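Serine hydrolase CCSP0084 (Cycloclasticus sp. P1, PDB 4I3F) probably hydrolyses a carbon-carbon bond of meta-cleavage products, and also ester bonds, as an alpha/beta-hydrolase-fold serine hydrolase of a bacterium that degrades polyaromatic hydrocarbons. Local coordinates at residues L147-L161 with L244-N258. Residues are numbered along the deposited sequence; the frame is centred on the assembly and turned at random.
Sequences LMGPVGAPFAPTEGL and LVTHAREDFFIPLNN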
ATOM      1  N   LEU A 147      -0.917  -8.707   3.077  1.00  7.91           N
ATOM      2  CA  LEU A 147       0.108  -7.901   2.416  1.00  9.25           C
ATOM      3  C   LEU A 147       0.111  -8.231   0.927  1.00  9.75           C
ATOM      4  O   LEU A 147      -0.230  -9.356   0.527  1.00  9.95           O
ATOM      5  CB  LEU A 147       1.492  -8.173   3.011  1.00  8.77           C
ATOM      6  CG  LEU A 147       1.618  -8.029   4.530  1.00 12.67           C
ATOM      7  CD1 LEU A 147       3.063  -8.300   4.989  1.00 10.52           C
ATOM      8  CD2 LEU A 147       1.125  -6.652   5.005  1.00 10.17           C
ATOM      9  N   MET A 148       0.472  -7.246   0.109  1.00  7.11           N
ATOM     10  CA  MET A 148       0.543  -7.431  -1.335  1.00  8.13           C
ATOM     11  C   MET A 148       1.830  -6.784  -1.809  1.00 10.17           C
ATOM     12  O   MET A 148       1.944  -5.553  -1.831  1.00 11.04           O
ATOM     13  CB  MET A 148      -0.651  -6.773  -2.030  1.00 11.50           C
ATOM     14  CG  MET A 148      -0.853  -7.240  -3.458  1.00 15.14           C
ATOM     15  SD  MET A 148      -1.846  -6.069  -4.427  1.00 22.64           S
ATOM     16  CE  MET A 148      -0.662  -4.749  -4.679  1.00 23.75           C
ATOM     17  N   GLY A 149       2.805  -7.613  -2.161  1.00 11.22           N
ATOM     18  CA  GLY A 149       4.114  -7.128  -2.581  1.00  8.89           C
ATOM     19  C   GLY A 149       4.702  -6.125  -1.614  1.00 11.83           C
ATOM     20  O   GLY A 149       5.099  -5.032  -2.016  1.00 12.36           O
ATOM     21  N   PRO A 150       4.777  -6.489  -0.329  1.00 10.96           N
ATOM     22  CA  PRO A 150       5.162  -5.522   0.693  1.00  8.38           C
ATOM     23  C   PRO A 150       6.661  -5.217   0.738  1.00  9.84           C
ATOM     24  O   PRO A 150       7.485  -6.084   0.449  1.00 12.81           O
ATOM     25  CB  PRO A 150       4.752  -6.228   1.995  1.00  9.33           C
ATOM     26  CG  PRO A 150       4.976  -7.677   1.699  1.00 11.24           C
ATOM     27  CD  PRO A 150       4.563  -7.838   0.237  1.00 12.37           C
ATOM     28  N   VAL A 151       7.003  -3.984   1.111  1.00 12.72           N
ATOM     29  CA  VAL A 151       8.363  -3.704   1.570  1.00 12.60           C
ATOM     30  C   VAL A 151       8.437  -4.167   3.020  1.00 15.12           C
ATOM     31  O   VAL A 151       7.408  -4.487   3.613  1.00 12.86           O
ATOM     32  CB  VAL A 151       8.750  -2.214   1.424  1.00 13.00           C
ATOM     33  CG1 VAL A 151       8.758  -1.816  -0.048  1.00 17.40           C
ATOM     34  CG2 VAL A 151       7.809  -1.301   2.211  1.00 13.41           C
ATOM     35  N   GLY A 152       9.640  -4.233   3.588  1.00 12.72           N
ATOM     36  CA  GLY A 152       9.782  -4.722   4.952  1.00 12.95           C
ATOM     37  C   GLY A 152      10.819  -5.824   5.085  1.00 13.79           C
ATOM     38  O   GLY A 152      11.252  -6.135   6.190  1.00 18.11           O
ATOM     39  N   ALA A 153      11.206  -6.414   3.957  1.00 18.97           N
ATOM     40  CA  ALA A 153      12.309  -7.374   3.922  1.00 19.42           C
ATOM     41  C   ALA A 153      13.522  -6.698   3.286  1.00 21.24           C
ATOM     42  O   ALA A 153      13.373  -5.770   2.495  1.00 18.13           O
ATOM     43  CB  ALA A 153      11.911  -8.604   3.135  1.00 18.88           C
ATOM     44  N   PRO A 154      14.734  -7.157   3.630  1.00 20.30           N
ATOM     45  CA  PRO A 154      15.927  -6.556   3.024  1.00 20.26           C
ATOM     46  C   PRO A 154      16.133  -7.018   1.586  1.00 20.36           C
ATOM     47  O   PRO A 154      15.982  -8.210   1.301  1.00 26.55           O
ATOM     48  CB  PRO A 154      17.065  -7.050   3.928  1.00 22.67           C
ATOM     49  CG  PRO A 154      16.551  -8.338   4.512  1.00 31.94           C
ATOM     50  CD  PRO A 154      15.070  -8.115   4.695  1.00 22.39           C
ATOM     51  N   PHE A 155      16.423  -6.075   0.688  1.00 18.86           N
ATOM     52  CA  PHE A 155      16.776  -6.387  -0.698  1.00 17.28           C
ATOM     53  C   PHE A 155      17.534  -5.236  -1.351  1.00 19.32           C
ATOM     54  O   PHE A 155      17.414  -4.073  -0.937  1.00 18.88           O
ATOM     55  CB  PHE A 155      15.548  -6.780  -1.545  1.00 16.11           C
ATOM     56  CG  PHE A 155      14.515  -5.689  -1.699  1.00 16.30           C
ATOM     57  CD1 PHE A 155      14.537  -4.842  -2.799  1.00 19.26           C
ATOM     58  CD2 PHE A 155      13.502  -5.538  -0.759  1.00 18.35           C
ATOM     59  CE1 PHE A 155      13.581  -3.845  -2.960  1.00 19.27           C
ATOM     60  CE2 PHE A 155      12.532  -4.550  -0.912  1.00 21.02           C
ATOM     61  CZ  PHE A 155      12.577  -3.701  -2.019  1.00 14.94           C
ATOM     62  N   ALA A 156      18.334  -5.558  -2.363  1.00 18.19           N
ATOM     63  CA  ALA A 156      19.017  -4.517  -3.121  1.00 17.51           C
ATOM     64  C   ALA A 156      18.018  -3.826  -4.033  1.00 17.98           C
ATOM     65  O   ALA A 156      17.048  -4.448  -4.480  1.00 18.75           O
ATOM     66  CB  ALA A 156      20.185  -5.099  -3.926  1.00 21.74           C
ATOM     67  N   PRO A 157      18.234  -2.529  -4.305  1.00 15.58           N
ATOM     68  CA  PRO A 157      17.280  -1.807  -5.156  1.00 16.97           C
ATOM     69  C   PRO A 157      17.067  -2.496  -6.498  1.00 13.58           C
ATOM     70  O   PRO A 157      18.029  -2.967  -7.110  1.00 17.10           O
ATOM     71  CB  PRO A 157      17.956  -0.453  -5.364  1.00 14.81           C
ATOM     72  CG  PRO A 157      18.792  -0.260  -4.126  1.00 18.79           C
ATOM     73  CD  PRO A 157      19.265  -1.639  -3.737  1.00 17.02           C
ATOM     74  N   THR A 158      15.810  -2.566  -6.924  1.00 12.91           N
ATOM     75  CA  THR A 158      15.449  -3.105  -8.224  1.00 15.42           C
ATOM     76  C   THR A 158      15.386  -1.955  -9.219  1.00 17.82           C
ATOM     77  O   THR A 158      15.332  -0.786  -8.823  1.00 16.56           O
ATOM     78  CB  THR A 158      14.065  -3.748  -8.164  1.00 13.28           C
ATOM     79  OG1 THR A 158      13.144  -2.802  -7.611  1.00 13.36           O
ATOM     80  CG2 THR A 158      14.087  -4.995  -7.272  1.00 13.82           C
ATOM     81  N   GLU A 159      15.390  -2.285 -10.506  1.00 15.16           N
ATOM     82  CA  GLU A 159      15.261  -1.271 -11.548  1.00 16.22           C
ATOM     83  C   GLU A 159      13.942  -0.528 -11.355  1.00 13.32           C
ATOM     84  O   GLU A 159      13.886   0.706 -11.420  1.00 14.42           O
ATOM     85  CB  GLU A 159      15.300  -1.927 -12.935  1.00 18.23           C
ATOM     86  CG  GLU A 159      15.167  -0.942 -14.104  1.00 13.24           C
ATOM     87  CD  GLU A 159      15.342  -1.602 -15.458  1.00 18.66           C
ATOM     88  OE1 GLU A 159      15.458  -0.868 -16.466  1.00 22.66           O
ATOM     89  OE2 GLU A 159      15.376  -2.852 -15.519  1.00 18.75           O
ATOM     90  N   GLY A 160      12.888  -1.291 -11.092  1.00 14.56           N
ATOM     91  CA  GLY A 160      11.558  -0.734 -10.919  1.00 16.97           C
ATOM     92  C   GLY A 160      11.439   0.213  -9.743  1.00 18.17           C
ATOM     93  O   GLY A 160      10.934   1.333  -9.889  1.00 13.95           O
ATOM     94  N   LEU A 161      11.903  -0.215  -8.571  1.00 14.60           N
ATOM     95  CA  LEU A 161      11.726   0.619  -7.396  1.00 12.14           C
ATOM     96  C   LEU A 161      12.594   1.862  -7.492  1.00 15.19           C
ATOM     97  O   LEU A 161      12.213   2.928  -7.011  1.00 17.28           O
ATOM     98  CB  LEU A 161      11.987  -0.159  -6.103  1.00 11.17           C
ATOM     99  CG  LEU A 161      11.411   0.503  -4.843  1.00 14.03           C
ATOM    100  CD1 LEU A 161       9.892   0.645  -4.915  1.00 16.33           C
ATOM    101  CD2 LEU A 161      11.818  -0.252  -3.588  1.00 16.72           C
ATOM    102  N   LEU A 244      -1.958 -13.074   5.569  1.00  9.60           N
ATOM    103  CA  LEU A 244      -1.776 -13.608   4.226  1.00  7.72           C
ATOM    104  C   LEU A 244      -0.855 -12.675   3.452  1.00  7.92           C
ATOM    105  O   LEU A 244      -1.168 -11.491   3.263  1.00 11.24           O
ATOM    106  CB  LEU A 244      -3.117 -13.732   3.498  1.00  9.19           C
ATOM    107  CG  LEU A 244      -3.040 -14.190   2.038  1.00 10.30           C
ATOM    108  CD1 LEU A 244      -2.400 -15.566   1.909  1.00 13.70           C
ATOM    109  CD2 LEU A 244      -4.428 -14.180   1.412  1.00 11.03           C
ATOM    110  N   VAL A 245       0.296 -13.197   3.029  1.00  8.69           N
ATOM    111  CA  VAL A 245       1.213 -12.423   2.193  1.00  7.67           C
ATOM    112  C   VAL A 245       0.985 -12.841   0.748  1.00 11.61           C
ATOM    113  O   VAL A 245       1.141 -14.016   0.410  1.00 10.80           O
ATOM    114  CB  VAL A 245       2.669 -12.695   2.579  1.00 10.95           C
ATOM    115  CG1 VAL A 245       3.631 -11.928   1.657  1.00  8.14           C
ATOM    116  CG2 VAL A 245       2.905 -12.331   4.058  1.00 10.67           C
ATOM    117  N   THR A 246       0.605 -11.889  -0.101  1.00  7.83           N
ATOM    118  CA  THR A 246       0.431 -12.171  -1.523  1.00  8.97           C
ATOM    119  C   THR A 246       1.526 -11.472  -2.300  1.00 12.40           C
ATOM    120  O   THR A 246       1.998 -10.412  -1.899  1.00 11.06           O
ATOM    121  CB  THR A 246      -0.944 -11.739  -2.049  1.00  9.94           C
ATOM    122  OG1 THR A 246      -1.075 -10.310  -1.992  1.00 11.51           O
ATOM    123  CG2 THR A 246      -2.052 -12.383  -1.210  1.00  9.05           C
ATOM    124  N   HIS A 247       1.949 -12.075  -3.402  1.00  8.58           N
ATOM    125  CA  HIS A 247       3.029 -11.492  -4.184  1.00  7.71           C
ATOM    126  C   HIS A 247       2.943 -11.946  -5.618  1.00  9.74           C
ATOM    127  O   HIS A 247       2.525 -13.070  -5.907  1.00 10.32           O
ATOM    128  CB  HIS A 247       4.381 -11.920  -3.611  1.00 10.15           C
ATOM    129  CG  HIS A 247       5.460 -10.893  -3.771  1.00 12.53           C
ATOM    130  ND1 HIS A 247       5.887 -10.102  -2.728  1.00 11.21           N
ATOM    131  CD2 HIS A 247       6.209 -10.538  -4.843  1.00  8.28           C
ATOM    132  CE1 HIS A 247       6.842  -9.290  -3.151  1.00  9.78           C
ATOM    133  NE2 HIS A 247       7.061  -9.540  -4.430  1.00  9.04           N
ATOM    134  N   ALA A 248       3.350 -11.073  -6.532  1.00  8.82           N
ATOM    135  CA  ALA A 248       3.408 -11.439  -7.941  1.00  7.51           C
ATOM    136  C   ALA A 248       4.736 -12.100  -8.239  1.00 10.39           C
ATOM    137  O   ALA A 248       5.785 -11.564  -7.881  1.00  8.87           O
ATOM    138  CB  ALA A 248       3.255 -10.214  -8.790  1.00  9.22           C
ATOM    139  N   ARG A 249       4.700 -13.241  -8.922  1.00  8.28           N
ATOM    140  CA  ARG A 249       5.935 -13.955  -9.230  1.00 11.60           C
ATOM    141  C   ARG A 249       6.887 -13.062 -10.017  1.00 11.77           C
ATOM    142  O   ARG A 249       8.091 -13.026  -9.738  1.00 11.56           O
ATOM    143  CB  ARG A 249       5.644 -15.248  -9.996  1.00 10.79           C
ATOM    144  CG  ARG A 249       6.878 -16.109 -10.238  1.00 10.32           C
ATOM    145  CD  ARG A 249       6.529 -17.405 -10.970  1.00 12.03           C
ATOM    146  NE  ARG A 249       5.995 -17.142 -12.309  1.00 10.65           N
ATOM    147  CZ  ARG A 249       5.426 -18.060 -13.084  1.00 15.92           C
ATOM    148  NH1 ARG A 249       5.328 -19.312 -12.669  1.00 13.09           N
ATOM    149  NH2 ARG A 249       4.957 -17.730 -14.285  1.00 13.40           N
ATOM    150  N   GLU A 250       6.339 -12.323 -10.980  1.00  9.29           N
ATOM    151  CA  GLU A 250       7.151 -11.462 -11.847  1.00 11.24           C
ATOM    152  C   GLU A 250       7.247 -10.003 -11.389  1.00 13.04           C
ATOM    153  O   GLU A 250       7.540  -9.126 -12.201  1.00 14.05           O
ATOM    154  CB  GLU A 250       6.604 -11.503 -13.284  1.00 11.55           C
ATOM    155  CG  GLU A 250       6.726 -12.859 -13.989  1.00 12.70           C
ATOM    156  CD  GLU A 250       5.597 -13.827 -13.671  1.00 10.95           C
ATOM    157  OE1 GLU A 250       4.704 -13.494 -12.876  1.00 11.71           O
ATOM    158  OE2 GLU A 250       5.601 -14.934 -14.249  1.00 17.83           O
ATOM    159  N   ASP A 251       7.016  -9.739 -10.105  1.00 10.45           N
ATOM    160  CA  ASP A 251       7.058  -8.367  -9.583  1.00 11.09           C
ATOM    161  C   ASP A 251       8.360  -7.671  -9.977  1.00 12.28           C
ATOM    162  O   ASP A 251       9.453  -8.165  -9.671  1.00 11.44           O
ATOM    163  CB  ASP A 251       6.906  -8.401  -8.055  1.00  9.99           C
ATOM    164  CG  ASP A 251       6.547  -7.055  -7.455  1.00 10.31           C
ATOM    165  OD1 ASP A 251       7.045  -6.000  -7.907  1.00  9.71           O
ATOM    166  OD2 ASP A 251       5.780  -7.055  -6.477  1.00 10.40           O
ATOM    167  N   PHE A 252       8.232  -6.539 -10.680  1.00 10.06           N
ATOM    168  CA  PHE A 252       9.368  -5.786 -11.210  1.00 12.69           C
ATOM    169  C   PHE A 252       9.910  -4.768 -10.197  1.00 13.39           C
ATOM    170  O   PHE A 252      10.950  -4.152 -10.440  1.00 12.57           O
ATOM    171  CB  PHE A 252       8.917  -5.070 -12.501  1.00 11.19           C
ATOM    172  CG  PHE A 252      10.018  -4.351 -13.259  1.00 14.85           C
ATOM    173  CD1 PHE A 252      10.974  -5.057 -13.980  1.00 16.65           C
ATOM    174  CD2 PHE A 252      10.044  -2.961 -13.304  1.00 14.56           C
ATOM    175  CE1 PHE A 252      11.963  -4.386 -14.704  1.00 19.11           C
ATOM    176  CE2 PHE A 252      11.029  -2.281 -14.024  1.00 17.81           C
ATOM    177  CZ  PHE A 252      11.988  -2.998 -14.725  1.00 15.68           C
ATOM    178  N   PHE A 253       9.210  -4.598  -9.079  1.00  9.92           N
ATOM    179  CA  PHE A 253       9.542  -3.564  -8.095  1.00 10.69           C
ATOM    180  C   PHE A 253      10.045  -4.167  -6.779  1.00 10.99           C
ATOM    181  O   PHE A 253      11.098  -3.773  -6.264  1.00 13.48           O
ATOM    182  CB  PHE A 253       8.312  -2.661  -7.845  1.00  9.45           C
ATOM    183  CG  PHE A 253       7.926  -1.825  -9.043  1.00 10.21           C
ATOM    184  CD1 PHE A 253       8.269  -0.486  -9.104  1.00 13.21           C
ATOM    185  CD2 PHE A 253       7.247  -2.392 -10.120  1.00 13.82           C
ATOM    186  CE1 PHE A 253       7.933   0.293 -10.214  1.00 13.23           C
ATOM    187  CE2 PHE A 253       6.910  -1.630 -11.238  1.00 15.84           C
ATOM    188  CZ  PHE A 253       7.250  -0.287 -11.286  1.00 14.72           C
ATOM    189  N   ILE A 254       9.282  -5.104  -6.229  1.00 14.08           N
ATOM    190  CA  ILE A 254       9.649  -5.769  -4.980  1.00 11.06           C
ATOM    191  C   ILE A 254       9.935  -7.229  -5.309  1.00 11.61           C
ATOM    192  O   ILE A 254       9.076  -7.914  -5.832  1.00 12.06           O
ATOM    193  CB  ILE A 254       8.496  -5.727  -3.950  1.00  9.99           C
ATOM    194  CG1 ILE A 254       7.904  -4.325  -3.838  1.00 13.16           C
ATOM    195  CG2 ILE A 254       8.992  -6.238  -2.579  1.00 10.57           C
ATOM    196  CD1 ILE A 254       8.926  -3.258  -3.436  1.00 13.79           C
ATOM    197  N   PRO A 255      11.149  -7.712  -5.007  1.00 10.47           N
ATOM    198  CA  PRO A 255      11.524  -9.082  -5.388  1.00  8.53           C
ATOM    199  C   PRO A 255      10.656 -10.115  -4.681  1.00 11.96           C
ATOM    200  O   PRO A 255      10.268  -9.915  -3.531  1.00 11.57           O
ATOM    201  CB  PRO A 255      12.975  -9.190  -4.916  1.00 13.17           C
ATOM    202  CG  PRO A 255      13.455  -7.780  -4.785  1.00 19.51           C
ATOM    203  CD  PRO A 255      12.255  -6.993  -4.352  1.00 12.78           C
ATOM    204  N   LEU A 256      10.335 -11.199  -5.377  1.00 11.39           N
ATOM    205  CA  LEU A 256       9.531 -12.272  -4.802  1.00  7.33           C
ATOM    206  C   LEU A 256      10.192 -12.829  -3.551  1.00 11.02           C
ATOM    207  O   LEU A 256       9.501 -13.276  -2.630  1.00 10.01           O
ATOM    208  CB  LEU A 256       9.368 -13.392  -5.836  1.00 10.95           C
ATOM    209  CG  LEU A 256       8.660 -14.680  -5.412  1.00 10.61           C
ATOM    210  CD1 LEU A 256       7.237 -14.376  -5.001  1.00 13.31           C
ATOM    211  CD2 LEU A 256       8.681 -15.674  -6.566  1.00 13.06           C
ATOM    212  N   ASN A 257      11.524 -12.805  -3.506  1.00 12.70           N
ATOM    213  CA  ASN A 257      12.241 -13.297  -2.321  1.00 13.67           C
ATOM    214  C   ASN A 257      11.826 -12.594  -1.028  1.00 14.23           C
ATOM    215  O   ASN A 257      11.966 -13.156   0.060  1.00 12.55           O
ATOM    216  CB  ASN A 257      13.758 -13.195  -2.497  1.00 15.92           C
ATOM    217  CG  ASN A 257      14.314 -14.249  -3.429  1.00 29.29           C
ATOM    218  OD1 ASN A 257      13.680 -15.271  -3.686  1.00 36.24           O
ATOM    219  ND2 ASN A 257      15.519 -14.008  -3.932  1.00 34.34           N
ATOM    220  N   ASN A 258      11.293 -11.386  -1.115  1.00 12.95           N
ATOM    221  CA  ASN A 258      10.811 -10.690   0.093  1.00 13.08           C
ATOM    222  C   ASN A 258       9.671 -11.381   0.727  1.00 11.46           C
ATOM    223  O   ASN A 258       9.550 -11.415   1.887  1.00 11.51           O
ATOM    224  CB  ASN A 258      10.236  -9.361  -0.197  1.00 17.39           C
ATOM    225  CG  ASN A 258      11.227  -8.486  -0.551  1.00 21.87           C
ATOM    226  OD1 ASN A 258      11.860  -8.097   0.291  1.00 51.87           O
ATOM    227  ND2 ASN A 258      11.596  -8.442  -1.856  1.00 45.36           N
TER
HETATM  228  O   HOH W   1      14.514 -10.276   0.960  1.00 29.87           O
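Phe155 lays one ring face on Pro255, whose CD sits 3.6 Å from the ring centroid in a CH-pi contact, the proline ring crossing at about a right angle. The aromatic side chain takes the less common rotamer, with CG between backbone N and carbonyl carbon (chi1 63°), which turns the ring onto the proline. Phe155 CZ reaches Ile254 CD1 at 3.9 Å, and the Asn258 amide stands nearly perpendicular to the ring, its ND2 tied back to Pro255 O. With an alanine here, Pro255 and the Ile254 methyl would probably lose their aromatic partner, and a gap would open between the 153-158 loop and residues 253-255. Farther along, Thr158 OG1 donates to Phe253 O (2.6 Å) while accepting from Leu161 N, so one hydroxyl caps the helix beginning at Glu159 and ties it to the facing loop. Gly160 CA then lies over a face of the Phe253 ring, 4.0 Å from its centroid; with no side chain, Gly160 can come this close to the ring and to Phe252 O. At the other end, strands 142-148 and 243-248 pair in parallel in the central sheet. There Leu147 O takes two donors from Thr246: its N at 2.7 Å and, on a lone pair, its OG1. Beyond the strands, His247 NE2 bonds Ile254 O in the ring plane, and Asp251 OD1 accepts from Phe253 N (an Asx turn) and Ile254 N, together an Asx motif. The other oxygen, OD2, is hydrogen-bonded to His279 ND1, consistent with the acid-histidine pair of an alpha/beta-hydrolase triad; the two backbone N-H groups on OD1 would thus help set the carboxylate's rotation, with OD2 turned to the histidine.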